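Local coordinates for two-domain protein containing predicted PHP-like metal-dependent phosphoesterase (PDB 3E38), which binds zinc ions in a PHP-like domain predicted to be a metal-dependent phosphoesterase, and also carries an Ig-like domain, at residues E241-E255 against V326-Y339. Sequence-based numbering, arbitrary orientation.
Sequences ELLIGREDLLRPFFE and VTNFIVAPDKGLKY
A short parallel strand pairing joins the PHP-like domain to the Ig-like domain: L243 N hydrogen-bonds to N328 O, I330 N to L243 O and G245 N to I330 O, the last at 3.0 Å. Next to these backbone bonds, the side-chain amide of N328 gives ND2 to E241 O (2.7 Å, 159° at the hydrogen), while its OD1 accepts from K283 N. L243 and F329 point to the same side of this pairing, and L243 CD2 sits over one face of the F329 ring. Since strand 242-244 also pairs with strand 235-239, the large mixed sheet is continued onto the Ig-like domain, and helix 247-257 then packs on the latter. There F254 is the centre of an aromatic cluster. V326 CG2 lies over one face of the F254 ring, 3.8 Å from the centroid, and the F254 edge meets the faces of F329 (offset) and Y339 (centroids 4.9 Å apart, planes at 67°). Bent at chi3 (-50°), R251 turns NH1 and NH2 end-on to K338 O, 2.8 Å from NH1, while L337 CD1 covers one guanidinium face. NH2 also forms a salt bridge with E247 OE2. With an alanine at R251, K338 O is likely to lose both of its guanidinium donors and the E247 carboxylate its cationic mate.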
ATOM      1  N   GLU B 241       3.889  -6.640  16.424  1.00 31.51           N
ATOM      2  CA  GLU B 241       5.326  -6.273  16.479  1.00 30.01           C
ATOM      3  C   GLU B 241       6.030  -6.974  17.607  1.00 31.68           C
ATOM      4  O   GLU B 241       7.258  -6.817  17.803  1.00 31.85           O
ATOM      5  CB  GLU B 241       5.538  -4.739  16.589  1.00 29.56           C
ATOM      6  CG  GLU B 241       5.114  -4.004  15.316  1.00 44.36           C
ATOM      7  CD  GLU B 241       5.459  -2.500  15.278  1.00 56.79           C
ATOM      8  OE1 GLU B 241       5.845  -1.901  16.324  1.00 65.88           O
ATOM      9  OE2 GLU B 241       5.330  -1.917  14.171  1.00 62.59           O
ATOM     10  N   LEU B 242       5.249  -7.736  18.371  1.00 28.59           N
ATOM     11  CA  LEU B 242       5.823  -8.450  19.515  1.00 30.29           C
ATOM     12  C   LEU B 242       6.295  -9.884  19.164  1.00 33.12           C
ATOM     13  O   LEU B 242       5.762 -10.558  18.257  1.00 33.30           O
ATOM     14  CB  LEU B 242       4.829  -8.500  20.678  1.00 25.86           C
ATOM     15  CG  LEU B 242       4.165  -7.223  21.174  1.00 28.56           C
ATOM     16  CD1 LEU B 242       3.252  -7.608  22.332  1.00 30.83           C
ATOM     17  CD2 LEU B 242       5.224  -6.175  21.591  1.00 24.33           C
ATOM     18  N   LEU B 243       7.355 -10.297  19.845  1.00 31.10           N
ATOM     19  CA  LEU B 243       7.833 -11.660  19.751  1.00 31.83           C
ATOM     20  C   LEU B 243       7.925 -12.070  21.195  1.00 33.92           C
ATOM     21  O   LEU B 243       8.576 -11.428  22.005  1.00 33.44           O
ATOM     22  CB  LEU B 243       9.162 -11.792  19.008  1.00 34.34           C
ATOM     23  CG  LEU B 243       9.597 -13.234  18.722  1.00 31.49           C
ATOM     24  CD1 LEU B 243       8.718 -13.840  17.613  1.00 43.24           C
ATOM     25  CD2 LEU B 243      11.045 -13.284  18.317  1.00 33.90           C
ATOM     26  N   ILE B 244       7.187 -13.116  21.522  1.00 35.12           N
ATOM     27  CA  ILE B 244       7.047 -13.568  22.890  1.00 34.30           C
ATOM     28  C   ILE B 244       7.651 -14.941  23.129  1.00 36.51           C
ATOM     29  O   ILE B 244       7.353 -15.902  22.431  1.00 38.26           O
ATOM     30  CB  ILE B 244       5.551 -13.600  23.234  1.00 35.00           C
ATOM     31  CG1 ILE B 244       4.924 -12.246  22.847  1.00 35.68           C
ATOM     32  CG2 ILE B 244       5.340 -13.973  24.726  1.00 22.64           C
ATOM     33  CD1 ILE B 244       3.506 -12.299  22.333  1.00 25.83           C
ATOM     34  N   GLY B 245       8.508 -15.015  24.133  1.00 34.39           N
ATOM     35  CA  GLY B 245       9.152 -16.278  24.471  1.00 36.52           C
ATOM     36  C   GLY B 245      10.141 -16.246  25.625  1.00 35.20           C
ATOM     37  O   GLY B 245      10.374 -15.226  26.244  1.00 34.62           O
ATOM     38  N   ARG B 246      10.723 -17.396  25.917  1.00 37.20           N
ATOM     39  CA  ARG B 246      11.719 -17.466  26.979  1.00 37.30           C
ATOM     40  C   ARG B 246      13.010 -16.791  26.537  1.00 37.25           C
ATOM     41  O   ARG B 246      13.479 -16.880  25.398  1.00 37.37           O
ATOM     42  CB  ARG B 246      11.963 -18.894  27.464  1.00 39.37           C
ATOM     43  CG  ARG B 246      10.806 -19.441  28.264  1.00 35.83           C
ATOM     44  CD  ARG B 246      11.114 -20.774  28.947  1.00 29.77           C
ATOM     45  NE  ARG B 246       9.892 -21.321  29.544  1.00 23.36           N
ATOM     46  CZ  ARG B 246       8.851 -21.754  28.836  1.00 37.11           C
ATOM     47  NH1 ARG B 246       8.853 -21.669  27.502  1.00 32.89           N
ATOM     48  NH2 ARG B 246       7.782 -22.206  29.447  1.00 34.90           N
ATOM     49  N   GLU B 247      13.538 -16.069  27.491  1.00 36.66           N
ATOM     50  CA  GLU B 247      14.761 -15.310  27.325  1.00 36.58           C
ATOM     51  C   GLU B 247      15.906 -16.127  26.750  1.00 33.44           C
ATOM     52  O   GLU B 247      16.712 -15.630  25.979  1.00 30.77           O
ATOM     53  CB  GLU B 247      15.209 -14.775  28.681  1.00 35.61           C
ATOM     54  CG  GLU B 247      16.553 -14.151  28.578  1.00 43.49           C
ATOM     55  CD  GLU B 247      17.085 -13.720  29.888  1.00 49.80           C
ATOM     56  OE1 GLU B 247      16.490 -14.083  30.920  1.00 58.15           O
ATOM     57  OE2 GLU B 247      18.107 -13.026  29.880  1.00 64.97           O
ATOM     58  N   ASP B 248      15.979 -17.376  27.185  1.00 31.08           N
ATOM     59  CA  ASP B 248      17.047 -18.285  26.766  1.00 32.33           C
ATOM     60  C   ASP B 248      16.932 -18.612  25.287  1.00 32.44           C
ATOM     61  O   ASP B 248      17.821 -19.173  24.685  1.00 34.31           O
ATOM     62  CB  ASP B 248      17.054 -19.569  27.580  1.00 33.80           C
ATOM     63  CG  ASP B 248      15.830 -20.420  27.331  1.00 39.26           C
ATOM     64  OD1 ASP B 248      15.133 -20.222  26.303  1.00 56.86           O
ATOM     65  OD2 ASP B 248      15.571 -21.285  28.161  1.00 35.44           O
ATOM     66  N   LEU B 249      15.805 -18.239  24.726  1.00 34.19           N
ATOM     67  CA  LEU B 249      15.551 -18.418  23.306  1.00 34.04           C
ATOM     68  C   LEU B 249      15.594 -17.066  22.585  1.00 35.71           C
ATOM     69  O   LEU B 249      16.176 -16.956  21.501  1.00 36.68           O
ATOM     70  CB  LEU B 249      14.209 -19.104  23.070  1.00 33.38           C
ATOM     71  CG  LEU B 249      14.153 -20.620  23.275  1.00 33.80           C
ATOM     72  CD1 LEU B 249      12.759 -21.097  22.978  1.00 25.04           C
ATOM     73  CD2 LEU B 249      15.193 -21.305  22.387  1.00 31.39           C
ATOM     74  N   LEU B 250      14.999 -16.047  23.208  1.00 35.82           N
ATOM     75  CA  LEU B 250      14.907 -14.700  22.592  1.00 36.61           C
ATOM     76  C   LEU B 250      16.267 -14.025  22.537  1.00 35.83           C
ATOM     77  O   LEU B 250      16.619 -13.356  21.567  1.00 34.03           O
ATOM     78  CB  LEU B 250      13.864 -13.797  23.278  1.00 36.32           C
ATOM     79  CG  LEU B 250      12.528 -13.712  22.508  1.00 35.52           C
ATOM     80  CD1 LEU B 250      11.991 -15.063  22.017  1.00 30.44           C
ATOM     81  CD2 LEU B 250      11.462 -12.921  23.321  1.00 24.55           C
ATOM     82  N   ARG B 251      17.051 -14.261  23.572  1.00 33.45           N
ATOM     83  CA  ARG B 251      18.366 -13.650  23.634  1.00 34.11           C
ATOM     84  C   ARG B 251      19.198 -14.074  22.428  1.00 35.20           C
ATOM     85  O   ARG B 251      19.669 -13.227  21.690  1.00 37.46           O
ATOM     86  CB  ARG B 251      19.107 -13.986  24.940  1.00 34.89           C
ATOM     87  CG  ARG B 251      20.552 -13.531  24.959  1.00 30.09           C
ATOM     88  CD  ARG B 251      21.152 -13.723  26.368  1.00 29.13           C
ATOM     89  NE  ARG B 251      20.246 -13.140  27.359  1.00 39.39           N
ATOM     90  CZ  ARG B 251      20.136 -11.825  27.582  1.00 35.90           C
ATOM     91  NH1 ARG B 251      20.896 -10.990  26.901  1.00 37.84           N
ATOM     92  NH2 ARG B 251      19.279 -11.339  28.481  1.00 34.57           N
ATOM     93  N   PRO B 252      19.386 -15.389  22.223  1.00 33.69           N
ATOM     94  CA  PRO B 252      20.197 -15.769  21.076  1.00 33.72           C
ATOM     95  C   PRO B 252      19.577 -15.434  19.737  1.00 33.23           C
ATOM     96  O   PRO B 252      20.289 -15.349  18.732  1.00 34.91           O
ATOM     97  CB  PRO B 252      20.303 -17.303  21.202  1.00 34.17           C
ATOM     98  CG  PRO B 252      19.226 -17.704  22.171  1.00 35.64           C
ATOM     99  CD  PRO B 252      19.163 -16.532  23.120  1.00 34.14           C
ATOM    100  N   PHE B 253      18.264 -15.254  19.743  1.00 33.65           N
ATOM    101  CA  PHE B 253      17.490 -14.969  18.483  1.00 31.35           C
ATOM    102  C   PHE B 253      17.764 -13.533  18.095  1.00 28.83           C
ATOM    103  O   PHE B 253      18.056 -13.203  16.950  1.00 28.10           O
ATOM    104  CB  PHE B 253      15.992 -15.255  18.684  1.00 30.55           C
ATOM    105  CG  PHE B 253      15.157 -15.108  17.450  1.00 34.31           C
ATOM    106  CD1 PHE B 253      15.180 -16.077  16.450  1.00 34.17           C
ATOM    107  CD2 PHE B 253      14.312 -14.019  17.291  1.00 36.43           C
ATOM    108  CE1 PHE B 253      14.398 -15.951  15.302  1.00 38.01           C
ATOM    109  CE2 PHE B 253      13.531 -13.888  16.134  1.00 42.43           C
ATOM    110  CZ  PHE B 253      13.580 -14.861  15.142  1.00 33.71           C
ATOM    111  N   PHE B 254      17.759 -12.680  19.101  1.00 31.40           N
ATOM    112  CA  PHE B 254      18.017 -11.263  18.875  1.00 30.74           C
ATOM    113  C   PHE B 254      19.390 -11.080  18.326  1.00 30.42           C
ATOM    114  O   PHE B 254      19.625 -10.261  17.473  1.00 29.26           O
ATOM    115  CB  PHE B 254      17.903 -10.439  20.149  1.00 31.50           C
ATOM    116  CG  PHE B 254      18.230  -8.979  19.938  1.00 34.77           C
ATOM    117  CD1 PHE B 254      17.346  -8.152  19.269  1.00 27.82           C
ATOM    118  CD2 PHE B 254      19.419  -8.432  20.410  1.00 39.01           C
ATOM    119  CE1 PHE B 254      17.632  -6.811  19.069  1.00 30.31           C
ATOM    120  CE2 PHE B 254      19.706  -7.064  20.205  1.00 33.06           C
ATOM    121  CZ  PHE B 254      18.815  -6.271  19.552  1.00 34.54           C
ATOM    122  N   GLU B 255      20.302 -11.872  18.853  1.00 36.03           N
ATOM    123  CA  GLU B 255      21.727 -11.822  18.449  1.00 36.13           C
ATOM    124  C   GLU B 255      21.879 -12.147  16.958  1.00 35.04           C
ATOM    125  O   GLU B 255      22.774 -11.666  16.270  1.00 35.95           O
ATOM    126  CB  GLU B 255      22.549 -12.773  19.327  1.00 37.45           C
ATOM    127  CG  GLU B 255      24.052 -12.642  19.227  1.00 45.17           C
ATOM    128  CD  GLU B 255      24.630 -13.324  18.006  1.00 54.83           C
ATOM    129  OE1 GLU B 255      24.257 -14.494  17.736  1.00 60.26           O
ATOM    130  OE2 GLU B 255      25.484 -12.697  17.331  1.00 59.65           O
ATOM    131  N   VAL B 326      15.092  -4.711  24.740  1.00 30.70           N
ATOM    132  CA  VAL B 326      14.446  -4.860  23.419  1.00 29.94           C
ATOM    133  C   VAL B 326      13.009  -5.004  23.811  1.00 31.27           C
ATOM    134  O   VAL B 326      12.529  -6.112  24.052  1.00 35.33           O
ATOM    135  CB  VAL B 326      14.874  -6.070  22.614  1.00 27.76           C
ATOM    136  CG1 VAL B 326      14.164  -6.031  21.192  1.00 28.59           C
ATOM    137  CG2 VAL B 326      16.401  -6.116  22.515  1.00 22.88           C
ATOM    138  N   THR B 327      12.337  -3.859  23.842  1.00 30.88           N
ATOM    139  CA  THR B 327      10.987  -3.721  24.409  1.00 29.80           C
ATOM    140  C   THR B 327       9.940  -4.612  23.787  1.00 32.77           C
ATOM    141  O   THR B 327       8.941  -4.920  24.440  1.00 35.66           O
ATOM    142  CB  THR B 327      10.455  -2.231  24.340  1.00 28.63           C
ATOM    143  OG1 THR B 327      10.334  -1.809  22.976  1.00 36.75           O
ATOM    144  CG2 THR B 327      11.370  -1.264  25.105  1.00 32.78           C
ATOM    145  N   ASN B 328      10.139  -5.019  22.538  1.00 28.43           N
ATOM    146  CA  ASN B 328       9.112  -5.823  21.875  1.00 30.23           C
ATOM    147  C   ASN B 328       9.466  -7.314  21.818  1.00 30.86           C
ATOM    148  O   ASN B 328       8.813  -8.095  21.158  1.00 34.77           O
ATOM    149  CB  ASN B 328       8.759  -5.276  20.480  1.00 28.13           C
ATOM    150  CG  ASN B 328       9.910  -5.286  19.524  1.00 26.76           C
ATOM    151  OD1 ASN B 328      11.011  -4.963  19.904  1.00 27.65           O
ATOM    152  ND2 ASN B 328       9.637  -5.562  18.221  1.00 32.53           N
ATOM    153  N   PHE B 329      10.537  -7.673  22.508  1.00 31.63           N
ATOM    154  CA  PHE B 329      10.939  -9.086  22.697  1.00 29.65           C
ATOM    155  C   PHE B 329      10.571  -9.424  24.116  1.00 32.79           C
ATOM    156  O   PHE B 329      11.382  -9.285  25.049  1.00 32.65           O
ATOM    157  CB  PHE B 329      12.416  -9.307  22.452  1.00 30.36           C
ATOM    158  CG  PHE B 329      12.754  -9.601  20.992  1.00 32.01           C
ATOM    159  CD1 PHE B 329      11.944  -9.140  19.975  1.00 21.33           C
ATOM    160  CD2 PHE B 329      13.894 -10.314  20.664  1.00 36.32           C
ATOM    161  CE1 PHE B 329      12.259  -9.401  18.668  1.00 33.68           C
ATOM    162  CE2 PHE B 329      14.211 -10.582  19.349  1.00 35.86           C
ATOM    163  CZ  PHE B 329      13.401 -10.123  18.354  1.00 33.43           C
ATOM    164  N   ILE B 330       9.331  -9.884  24.265  1.00 33.66           N
ATOM    165  CA  ILE B 330       8.733 -10.127  25.587  1.00 34.23           C
ATOM    166  C   ILE B 330       9.149 -11.446  26.207  1.00 35.85           C
ATOM    167  O   ILE B 330       8.819 -12.513  25.693  1.00 32.68           O
ATOM    168  CB  ILE B 330       7.219 -10.058  25.534  1.00 33.76           C
ATOM    169  CG1 ILE B 330       6.760  -8.757  24.843  1.00 31.62           C
ATOM    170  CG2 ILE B 330       6.674 -10.189  26.959  1.00 33.98           C
ATOM    171  CD1 ILE B 330       7.204  -7.436  25.563  1.00 22.61           C
ATOM    172  N   VAL B 331       9.853 -11.336  27.338  1.00 32.80           N
ATOM    173  CA  VAL B 331      10.413 -12.494  28.030  1.00 31.38           C
ATOM    174  C   VAL B 331       9.592 -12.855  29.280  1.00 35.78           C
ATOM    175  O   VAL B 331       9.683 -13.952  29.852  1.00 38.38           O
ATOM    176  CB  VAL B 331      11.950 -12.272  28.331  1.00 33.08           C
ATOM    177  CG1 VAL B 331      12.726 -11.967  27.003  1.00 28.63           C
ATOM    178  CG2 VAL B 331      12.217 -11.176  29.432  1.00 24.76           C
ATOM    179  N   ALA B 332       8.776 -11.896  29.662  1.00 36.38           N
ATOM    180  CA  ALA B 332       7.832 -11.994  30.780  1.00 36.60           C
ATOM    181  C   ALA B 332       6.777 -10.898  30.602  1.00 35.96           C
ATOM    182  O   ALA B 332       7.019  -9.910  29.913  1.00 37.22           O
ATOM    183  CB  ALA B 332       8.533 -11.842  32.154  1.00 34.19           C
ATOM    184  N   PRO B 333       5.597 -11.072  31.196  1.00 34.49           N
ATOM    185  CA  PRO B 333       4.666  -9.967  31.094  1.00 34.00           C
ATOM    186  C   PRO B 333       5.340  -8.640  31.414  1.00 35.72           C
ATOM    187  O   PRO B 333       6.064  -8.511  32.412  1.00 30.43           O
ATOM    188  CB  PRO B 333       3.631 -10.277  32.203  1.00 33.25           C
ATOM    189  CG  PRO B 333       3.710 -11.701  32.435  1.00 31.88           C
ATOM    190  CD  PRO B 333       5.158 -12.081  32.174  1.00 35.62           C
ATOM    191  N   ASP B 334       5.115  -7.663  30.556  1.00 35.10           N
ATOM    192  CA  ASP B 334       5.604  -6.315  30.828  1.00 37.83           C
ATOM    193  C   ASP B 334       7.096  -6.232  30.991  1.00 35.40           C
ATOM    194  O   ASP B 334       7.600  -5.256  31.538  1.00 34.14           O
ATOM    195  CB  ASP B 334       4.965  -5.756  32.122  1.00 37.30           C
ATOM    196  CG  ASP B 334       3.505  -5.357  31.931  1.00 46.68           C
ATOM    197  OD1 ASP B 334       3.147  -4.857  30.827  1.00 57.84           O
ATOM    198  OD2 ASP B 334       2.718  -5.530  32.887  1.00 57.62           O
ATOM    199  N   LYS B 335       7.792  -7.256  30.543  1.00 34.24           N
ATOM    200  CA  LYS B 335       9.255  -7.265  30.647  1.00 34.04           C
ATOM    201  C   LYS B 335       9.872  -7.665  29.326  1.00 34.26           C
ATOM    202  O   LYS B 335       9.663  -8.772  28.849  1.00 34.98           O
ATOM    203  CB  LYS B 335       9.750  -8.200  31.792  1.00 31.04           C
ATOM    204  CG  LYS B 335       9.639  -7.593  33.203  1.00 40.10           C
ATOM    205  CD  LYS B 335      10.159  -8.539  34.307  1.00 44.49           C
ATOM    206  N   GLY B 336      10.626  -6.736  28.747  1.00 34.95           N
ATOM    207  CA  GLY B 336      11.370  -6.962  27.487  1.00 34.20           C
ATOM    208  C   GLY B 336      12.791  -7.472  27.714  1.00 33.98           C
ATOM    209  O   GLY B 336      13.361  -7.363  28.799  1.00 33.02           O
ATOM    210  N   LEU B 337      13.335  -8.076  26.674  1.00 32.72           N
ATOM    211  CA  LEU B 337      14.693  -8.630  26.697  1.00 32.71           C
ATOM    212  C   LEU B 337      15.745  -7.588  27.017  1.00 33.51           C
ATOM    213  O   LEU B 337      15.748  -6.513  26.455  1.00 33.02           O
ATOM    214  CB  LEU B 337      15.024  -9.243  25.330  1.00 31.60           C
ATOM    215  CG  LEU B 337      16.452  -9.726  25.109  1.00 31.71           C
ATOM    216  CD1 LEU B 337      16.783 -10.903  26.059  1.00 22.23           C
ATOM    217  CD2 LEU B 337      16.674 -10.070  23.621  1.00 21.65           C
ATOM    218  N   LYS B 338      16.652  -7.939  27.918  1.00 34.18           N
ATOM    219  CA  LYS B 338      17.780  -7.085  28.268  1.00 34.62           C
ATOM    220  C   LYS B 338      19.021  -7.519  27.500  1.00 33.04           C
ATOM    221  O   LYS B 338      19.376  -8.681  27.418  1.00 32.88           O
ATOM    222  CB  LYS B 338      18.054  -7.107  29.773  1.00 36.47           C
ATOM    223  CG  LYS B 338      16.805  -6.790  30.610  1.00 43.73           C
ATOM    224  CD  LYS B 338      16.147  -5.476  30.204  1.00 46.58           C
ATOM    225  CE  LYS B 338      14.888  -5.169  31.059  1.00 53.60           C
ATOM    226  NZ  LYS B 338      13.686  -6.075  30.803  1.00 42.60           N
ATOM    227  N   TYR B 339      19.691  -6.546  26.939  1.00 33.94           N
ATOM    228  CA  TYR B 339      20.848  -6.817  26.113  1.00 34.47           C
ATOM    229  C   TYR B 339      21.909  -5.800  26.336  1.00 34.27           C
ATOM    230  O   TYR B 339      21.644  -4.656  26.681  1.00 34.40           O
ATOM    231  CB  TYR B 339      20.437  -6.806  24.623  1.00 35.63           C
ATOM    232  CG  TYR B 339      21.348  -7.602  23.732  1.00 38.24           C
ATOM    233  CD1 TYR B 339      22.494  -7.042  23.172  1.00 42.74           C
ATOM    234  CD2 TYR B 339      21.065  -8.939  23.463  1.00 44.07           C
ATOM    235  CE1 TYR B 339      23.330  -7.803  22.350  1.00 50.50           C
ATOM    236  CE2 TYR B 339      21.890  -9.712  22.658  1.00 40.73           C
ATOM    237  CZ  TYR B 339      23.014  -9.152  22.100  1.00 52.42           C
ATOM    238  OH  TYR B 339      23.800  -9.952  21.282  1.00 53.37           O
TER
HETATM  239  O   HOH W   1      16.299 -10.316  29.682  1.00 36.12           O
HETATM  240  O   HOH W   2      11.965 -15.712  29.843  1.00 37.04           O